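Local atomic coordinates of alpha-fucosidase (Bifidobacterium bifidum, PDB entry 2EAB), a protein that probably hydrolyses alpha-1,2-fucosidic bonds, releasing L-fucose from glycans, this chain being the catalytic portion of a longer, calcium-binding glycoside hydrolase. Residues E836-K850 against L881-T895. Sequence-based numbering, arbitrary orientation.
Sequences EVRLTSNKGKQAAVK and LLVFDTTAGTTYTIT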
loop_
_atom_site.group_PDB
_atom_site.type_symbol
_atom_site.label_atom_id
_atom_site.label_comp_id
_atom_site.label_asym_id
_atom_site.label_seq_id
_atom_site.Cartn_x
_atom_site.Cartn_y
_atom_site.Cartn_z
ATOM N N GLU A 836 -21.890 -17.143 -14.599
ATOM C CA GLU A 836 -21.389 -18.137 -13.663
ATOM C C GLU A 836 -20.655 -17.454 -12.519
ATOM O O GLU A 836 -19.945 -16.459 -12.729
ATOM C CB GLU A 836 -20.452 -19.127 -14.367
ATOM C CG GLU A 836 -20.012 -20.295 -13.494
ATOM C CD GLU A 836 -18.916 -21.128 -14.126
ATOM O OE1 GLU A 836 -17.785 -20.621 -14.292
ATOM O OE2 GLU A 836 -19.190 -22.304 -14.444
ATOM N N VAL A 837 -20.861 -17.968 -11.311
ATOM C CA VAL A 837 -20.015 -17.629 -10.177
ATOM C C VAL A 837 -19.453 -18.933 -9.633
ATOM O O VAL A 837 -20.183 -19.924 -9.504
ATOM C CB VAL A 837 -20.791 -16.883 -9.067
ATOM C CG1 VAL A 837 -19.855 -16.498 -7.926
ATOM C CG2 VAL A 837 -21.480 -15.644 -9.624
ATOM N N ARG A 838 -18.154 -18.936 -9.351
ATOM C CA ARG A 838 -17.511 -20.049 -8.669
ATOM C C ARG A 838 -17.040 -19.552 -7.312
ATOM O O ARG A 838 -16.199 -18.651 -7.226
ATOM C CB ARG A 838 -16.352 -20.601 -9.501
ATOM C CG ARG A 838 -16.807 -21.201 -10.831
ATOM C CD ARG A 838 -15.664 -21.839 -11.615
ATOM N NE ARG A 838 -14.982 -22.891 -10.859
ATOM C CZ ARG A 838 -15.374 -24.162 -10.785
ATOM N NH1 ARG A 838 -16.464 -24.575 -11.421
ATOM N NH2 ARG A 838 -14.668 -25.024 -10.064
ATOM N N LEU A 839 -17.610 -20.126 -6.256
ATOM C CA LEU A 839 -17.351 -19.685 -4.896
ATOM C C LEU A 839 -16.685 -20.815 -4.128
ATOM O O LEU A 839 -17.332 -21.821 -3.813
ATOM C CB LEU A 839 -18.663 -19.269 -4.220
ATOM C CG LEU A 839 -18.539 -18.638 -2.832
ATOM C CD1 LEU A 839 -18.136 -17.169 -2.945
ATOM C CD2 LEU A 839 -19.845 -18.784 -2.059
ATOM N N THR A 840 -15.395 -20.665 -3.850
ATOM C CA THR A 840 -14.676 -21.664 -3.079
ATOM C C THR A 840 -14.682 -21.240 -1.622
ATOM O O THR A 840 -14.129 -20.193 -1.267
ATOM C CB THR A 840 -13.223 -21.815 -3.557
ATOM O OG1 THR A 840 -13.204 -22.069 -4.967
ATOM C CG2 THR A 840 -12.537 -22.956 -2.818
ATOM N N SER A 841 -15.321 -22.035 -0.771
ATOM C CA SER A 841 -15.326 -21.736 0.651
ATOM C C SER A 841 -14.055 -22.282 1.279
ATOM O O SER A 841 -13.849 -23.493 1.320
ATOM C CB SER A 841 -16.535 -22.362 1.330
ATOM O OG SER A 841 -16.527 -22.034 2.705
ATOM N N ASN A 842 -13.191 -21.391 1.757
ATOM C CA ASN A 842 -11.916 -21.822 2.331
ATOM C C ASN A 842 -11.989 -22.120 3.828
ATOM O O ASN A 842 -11.126 -22.825 4.372
ATOM C CB ASN A 842 -10.812 -20.808 2.028
ATOM C CG ASN A 842 -10.657 -20.549 0.542
ATOM O OD1 ASN A 842 -10.620 -19.397 0.093
ATOM N ND2 ASN A 842 -10.581 -21.617 -0.233
ATOM N N LYS A 843 -13.026 -21.604 4.487
ATOM C CA LYS A 843 -13.173 -21.770 5.932
ATOM C C LYS A 843 -14.518 -22.352 6.374
ATOM O O LYS A 843 -14.737 -22.539 7.565
ATOM C CB LYS A 843 -12.898 -20.448 6.661
ATOM C CG LYS A 843 -11.452 -19.948 6.558
ATOM C CD LYS A 843 -10.450 -20.830 7.301
ATOM C CE LYS A 843 -10.415 -20.500 8.781
ATOM N NZ LYS A 843 -9.234 -21.112 9.452
ATOM N N GLY A 844 -15.414 -22.627 5.427
ATOM C CA GLY A 844 -16.718 -23.219 5.748
ATOM C C GLY A 844 -17.733 -22.266 6.358
ATOM O O GLY A 844 -18.701 -22.703 6.988
ATOM N N LYS A 845 -17.537 -20.963 6.174
ATOM C CA LYS A 845 -18.485 -19.990 6.700
ATOM C C LYS A 845 -19.759 -19.973 5.858
ATOM O O LYS A 845 -19.741 -20.332 4.683
ATOM C CB LYS A 845 -17.853 -18.593 6.771
ATOM C CG LYS A 845 -16.545 -18.514 7.590
ATOM C CD LYS A 845 -16.722 -18.915 9.062
ATOM C CE LYS A 845 -15.382 -19.204 9.754
ATOM N NZ LYS A 845 -14.491 -18.012 9.906
ATOM N N GLN A 846 -20.866 -19.561 6.468
ATOM C CA GLN A 846 -22.113 -19.410 5.736
ATOM C C GLN A 846 -21.905 -18.502 4.531
ATOM O O GLN A 846 -21.288 -17.443 4.653
ATOM C CB GLN A 846 -23.180 -18.804 6.635
ATOM C CG GLN A 846 -24.512 -18.643 5.943
ATOM C CD GLN A 846 -25.534 -17.947 6.801
ATOM O OE1 GLN A 846 -25.331 -16.816 7.252
ATOM N NE2 GLN A 846 -26.648 -18.615 7.029
ATOM N N ALA A 847 -22.405 -18.934 3.376
ATOM C CA ALA A 847 -22.397 -18.099 2.181
ATOM C C ALA A 847 -23.654 -17.246 2.099
ATOM O O ALA A 847 -24.756 -17.716 2.380
ATOM C CB ALA A 847 -22.240 -18.937 0.932
ATOM N N ALA A 848 -23.468 -15.983 1.727
ATOM C CA ALA A 848 -24.563 -15.057 1.480
ATOM C C ALA A 848 -24.122 -14.243 0.277
ATOM O O ALA A 848 -23.161 -13.468 0.365
ATOM C CB ALA A 848 -24.817 -14.177 2.695
ATOM N N VAL A 849 -24.787 -14.464 -0.855
ATOM C CA VAL A 849 -24.298 -13.981 -2.140
ATOM C C VAL A 849 -25.312 -13.074 -2.832
ATOM O O VAL A 849 -26.441 -13.495 -3.122
ATOM C CB VAL A 849 -23.928 -15.163 -3.074
ATOM C CG1 VAL A 849 -23.333 -14.651 -4.372
ATOM C CG2 VAL A 849 -22.956 -16.115 -2.382
ATOM N N LYS A 850 -24.899 -11.830 -3.082
ATOM C CA LYS A 850 -25.636 -10.906 -3.933
ATOM C C LYS A 850 -25.031 -10.987 -5.321
ATOM O O LYS A 850 -23.808 -11.076 -5.467
ATOM C CB LYS A 850 -25.506 -9.474 -3.409
ATOM C CG LYS A 850 -26.417 -8.470 -4.106
ATOM C CD LYS A 850 -26.278 -7.065 -3.536
ATOM C CE LYS A 850 -27.208 -6.101 -4.253
ATOM N NZ LYS A 850 -27.098 -4.715 -3.711
ATOM N N LEU A 881 -30.308 -12.014 -1.723
ATOM C CA LEU A 881 -29.141 -12.872 -1.542
ATOM C C LEU A 881 -29.537 -14.335 -1.632
ATOM O O LEU A 881 -30.654 -14.718 -1.258
ATOM C CB LEU A 881 -28.493 -12.660 -0.171
ATOM C CG LEU A 881 -28.163 -11.271 0.358
ATOM C CD1 LEU A 881 -27.499 -11.426 1.709
ATOM C CD2 LEU A 881 -27.257 -10.507 -0.583
ATOM N N LEU A 882 -28.604 -15.146 -2.121
ATOM C CA LEU A 882 -28.639 -16.592 -1.948
ATOM C C LEU A 882 -27.852 -16.931 -0.696
ATOM O O LEU A 882 -26.690 -16.532 -0.561
ATOM C CB LEU A 882 -28.002 -17.283 -3.148
ATOM C CG LEU A 882 -28.826 -17.303 -4.433
ATOM C CD1 LEU A 882 -27.932 -17.528 -5.639
ATOM C CD2 LEU A 882 -29.915 -18.373 -4.360
ATOM N N VAL A 883 -28.482 -17.655 0.222
ATOM C CA VAL A 883 -27.867 -17.997 1.496
ATOM C C VAL A 883 -27.781 -19.508 1.623
ATOM O O VAL A 883 -28.797 -20.204 1.523
ATOM C CB VAL A 883 -28.665 -17.406 2.688
ATOM C CG1 VAL A 883 -28.026 -17.793 4.018
ATOM C CG2 VAL A 883 -28.762 -15.889 2.569
ATOM N N PHE A 884 -26.576 -20.019 1.853
ATOM C CA PHE A 884 -26.370 -21.460 1.948
ATOM C C PHE A 884 -25.193 -21.823 2.829
ATOM O O PHE A 884 -24.251 -21.041 2.982
ATOM C CB PHE A 884 -26.258 -22.115 0.557
ATOM C CG PHE A 884 -25.217 -21.498 -0.353
ATOM C CD1 PHE A 884 -23.977 -22.109 -0.526
ATOM C CD2 PHE A 884 -25.493 -20.337 -1.073
ATOM C CE1 PHE A 884 -23.021 -21.561 -1.389
ATOM C CE2 PHE A 884 -24.542 -19.779 -1.928
ATOM C CZ PHE A 884 -23.309 -20.393 -2.090
ATOM N N ASP A 885 -25.269 -23.004 3.431
ATOM C CA ASP A 885 -24.152 -23.564 4.175
ATOM C C ASP A 885 -23.026 -23.916 3.229
ATOM O O ASP A 885 -23.259 -24.270 2.078
ATOM C CB ASP A 885 -24.576 -24.840 4.907
ATOM C CG ASP A 885 -25.586 -24.586 6.009
ATOM O OD1 ASP A 885 -25.702 -23.440 6.494
ATOM O OD2 ASP A 885 -26.272 -25.554 6.394
ATOM N N THR A 886 -21.798 -23.827 3.727
ATOM C CA THR A 886 -20.655 -24.314 2.973
ATOM C C THR A 886 -19.759 -25.182 3.842
ATOM O O THR A 886 -19.873 -25.198 5.072
ATOM C CB THR A 886 -19.787 -23.176 2.378
ATOM O OG1 THR A 886 -19.036 -22.546 3.420
ATOM C CG2 THR A 886 -20.620 -22.149 1.624
ATOM N N THR A 887 -18.866 -25.899 3.172
ATOM C CA THR A 887 -17.845 -26.694 3.830
ATOM C C THR A 887 -16.493 -26.296 3.267
ATOM O O THR A 887 -16.338 -26.160 2.050
ATOM C CB THR A 887 -18.070 -28.190 3.599
ATOM O OG1 THR A 887 -18.056 -28.472 2.197
ATOM C CG2 THR A 887 -19.400 -28.597 4.171
ATOM N N ALA A 888 -15.527 -26.102 4.160
ATOM C CA ALA A 888 -14.174 -25.715 3.768
ATOM C C ALA A 888 -13.607 -26.692 2.746
ATOM O O ALA A 888 -13.657 -27.914 2.950
ATOM C CB ALA A 888 -13.274 -25.641 4.990
ATOM N N GLY A 889 -13.087 -26.152 1.645
ATOM C CA GLY A 889 -12.497 -26.953 0.574
ATOM C C GLY A 889 -13.405 -27.162 -0.623
ATOM O O GLY A 889 -12.955 -27.624 -1.673
ATOM N N THR A 890 -14.681 -26.809 -0.474
ATOM C CA THR A 890 -15.673 -27.041 -1.525
ATOM C C THR A 890 -15.916 -25.792 -2.372
ATOM O O THR A 890 -15.977 -24.676 -1.849
ATOM C CB THR A 890 -17.000 -27.572 -0.927
ATOM O OG1 THR A 890 -16.734 -28.754 -0.159
ATOM C CG2 THR A 890 -18.006 -27.918 -2.019
ATOM N N THR A 891 -16.022 -25.994 -3.684
ATOM C CA THR A 891 -16.387 -24.940 -4.620
ATOM C C THR A 891 -17.840 -25.102 -5.062
ATOM O O THR A 891 -18.275 -26.188 -5.472
ATOM C CB THR A 891 -15.436 -24.903 -5.842
ATOM O OG1 THR A 891 -14.113 -24.588 -5.401
ATOM C CG2 THR A 891 -15.874 -23.851 -6.853
ATOM N N TYR A 892 -18.578 -24.002 -4.969
ATOM C CA TYR A 892 -19.991 -23.948 -5.324
ATOM C C TYR A 892 -20.145 -23.173 -6.613
ATOM O O TYR A 892 -19.521 -22.123 -6.795
ATOM C CB TYR A 892 -20.793 -23.310 -4.184
ATOM C CG TYR A 892 -20.597 -24.078 -2.907
ATOM C CD1 TYR A 892 -21.462 -25.114 -2.561
ATOM C CD2 TYR A 892 -19.506 -23.821 -2.078
ATOM C CE1 TYR A 892 -21.263 -25.853 -1.408
ATOM C CE2 TYR A 892 -19.297 -24.556 -0.927
ATOM C CZ TYR A 892 -20.180 -25.568 -0.595
ATOM O OH TYR A 892 -19.966 -26.299 0.544
ATOM N N THR A 893 -20.956 -23.710 -7.516
ATOM C CA THR A 893 -21.164 -23.091 -8.809
ATOM C C THR A 893 -22.571 -22.506 -8.875
ATOM O O THR A 893 -23.560 -23.199 -8.603
ATOM C CB THR A 893 -20.914 -24.096 -9.957
ATOM O OG1 THR A 893 -19.610 -24.672 -9.809
ATOM C CG2 THR A 893 -21.000 -23.415 -11.310
ATOM N N ILE A 894 -22.645 -21.225 -9.223
ATOM C CA ILE A 894 -23.902 -20.486 -9.250
ATOM C C ILE A 894 -24.204 -20.068 -10.679
ATOM O O ILE A 894 -23.392 -19.400 -11.323
ATOM C CB ILE A 894 -23.854 -19.253 -8.316
ATOM C CG1 ILE A 894 -23.408 -19.668 -6.907
ATOM C CG2 ILE A 894 -25.208 -18.561 -8.275
ATOM C CD1 ILE A 894 -23.145 -18.506 -5.964
ATOM N N THR A 895 -25.370 -20.487 -11.171
ATOM C CA THR A 895 -25.757 -20.279 -12.567
ATOM C C THR A 895 -27.224 -19.868 -12.661
ATOM O O THR A 895 -27.991 -20.096 -11.731
ATOM C CB THR A 895 -25.560 -21.566 -13.395
ATOM O OG1 THR A 895 -26.173 -22.666 -12.710
ATOM C CG2 THR A 895 -24.078 -21.858 -13.609
HETATM O O HOH W 1 -27.209 -21.194 5.949
#
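The methyl of A847 sits squarely over one face of the F884 ring, its CB 3.6 Å from the ring centroid and only 14° off the normal, a clean CH-pi contact. A chi1 of 54° puts F884 CG between its backbone N and carbonyl carbon, which brings the ring over A847 on the neighbouring strand. L839 CD2 comes in obliquely, 3.8 Å from F884 CZ, and V849 CG2 meets CE2 of the same ring. Next along, V849 and I894 reach toward each other tip to tip, while V837 and I894 pair CB to CB at 3.9 Å. With an alanine in place of F884, the A847 methyl would probably lose its aromatic cover and a gap would open between L839 and V849. This is the interior of a beta sandwich in the glycoside hydrolase family 95 C-terminal domain: strands 836-841 and 890-895 pair antiparallel in one sheet, 847-850 and 881-884 in the other, so both connections cross between sheets. Where they cross, T886 is buried and its OG1 donates to K845 O at 2.6 Å, from above the carbonyl plane, with S841 OG 2.7 Å from that same T886 OG1. The outer face of the 836-841/890-895 pair is looser and more polar. T840 OG1 and T891 OG1 share a 2.7 Å hydrogen bond, and the R838 guanidinium lays one face over T891 CG2, with NH2 3.6 Å from that methyl. At the end of the other strand pair, the extended side chain of Q846, a loop residue, brings NE2 against V883 CG1, and a water joins NE2 to OD1 of D885, likewise in a loop.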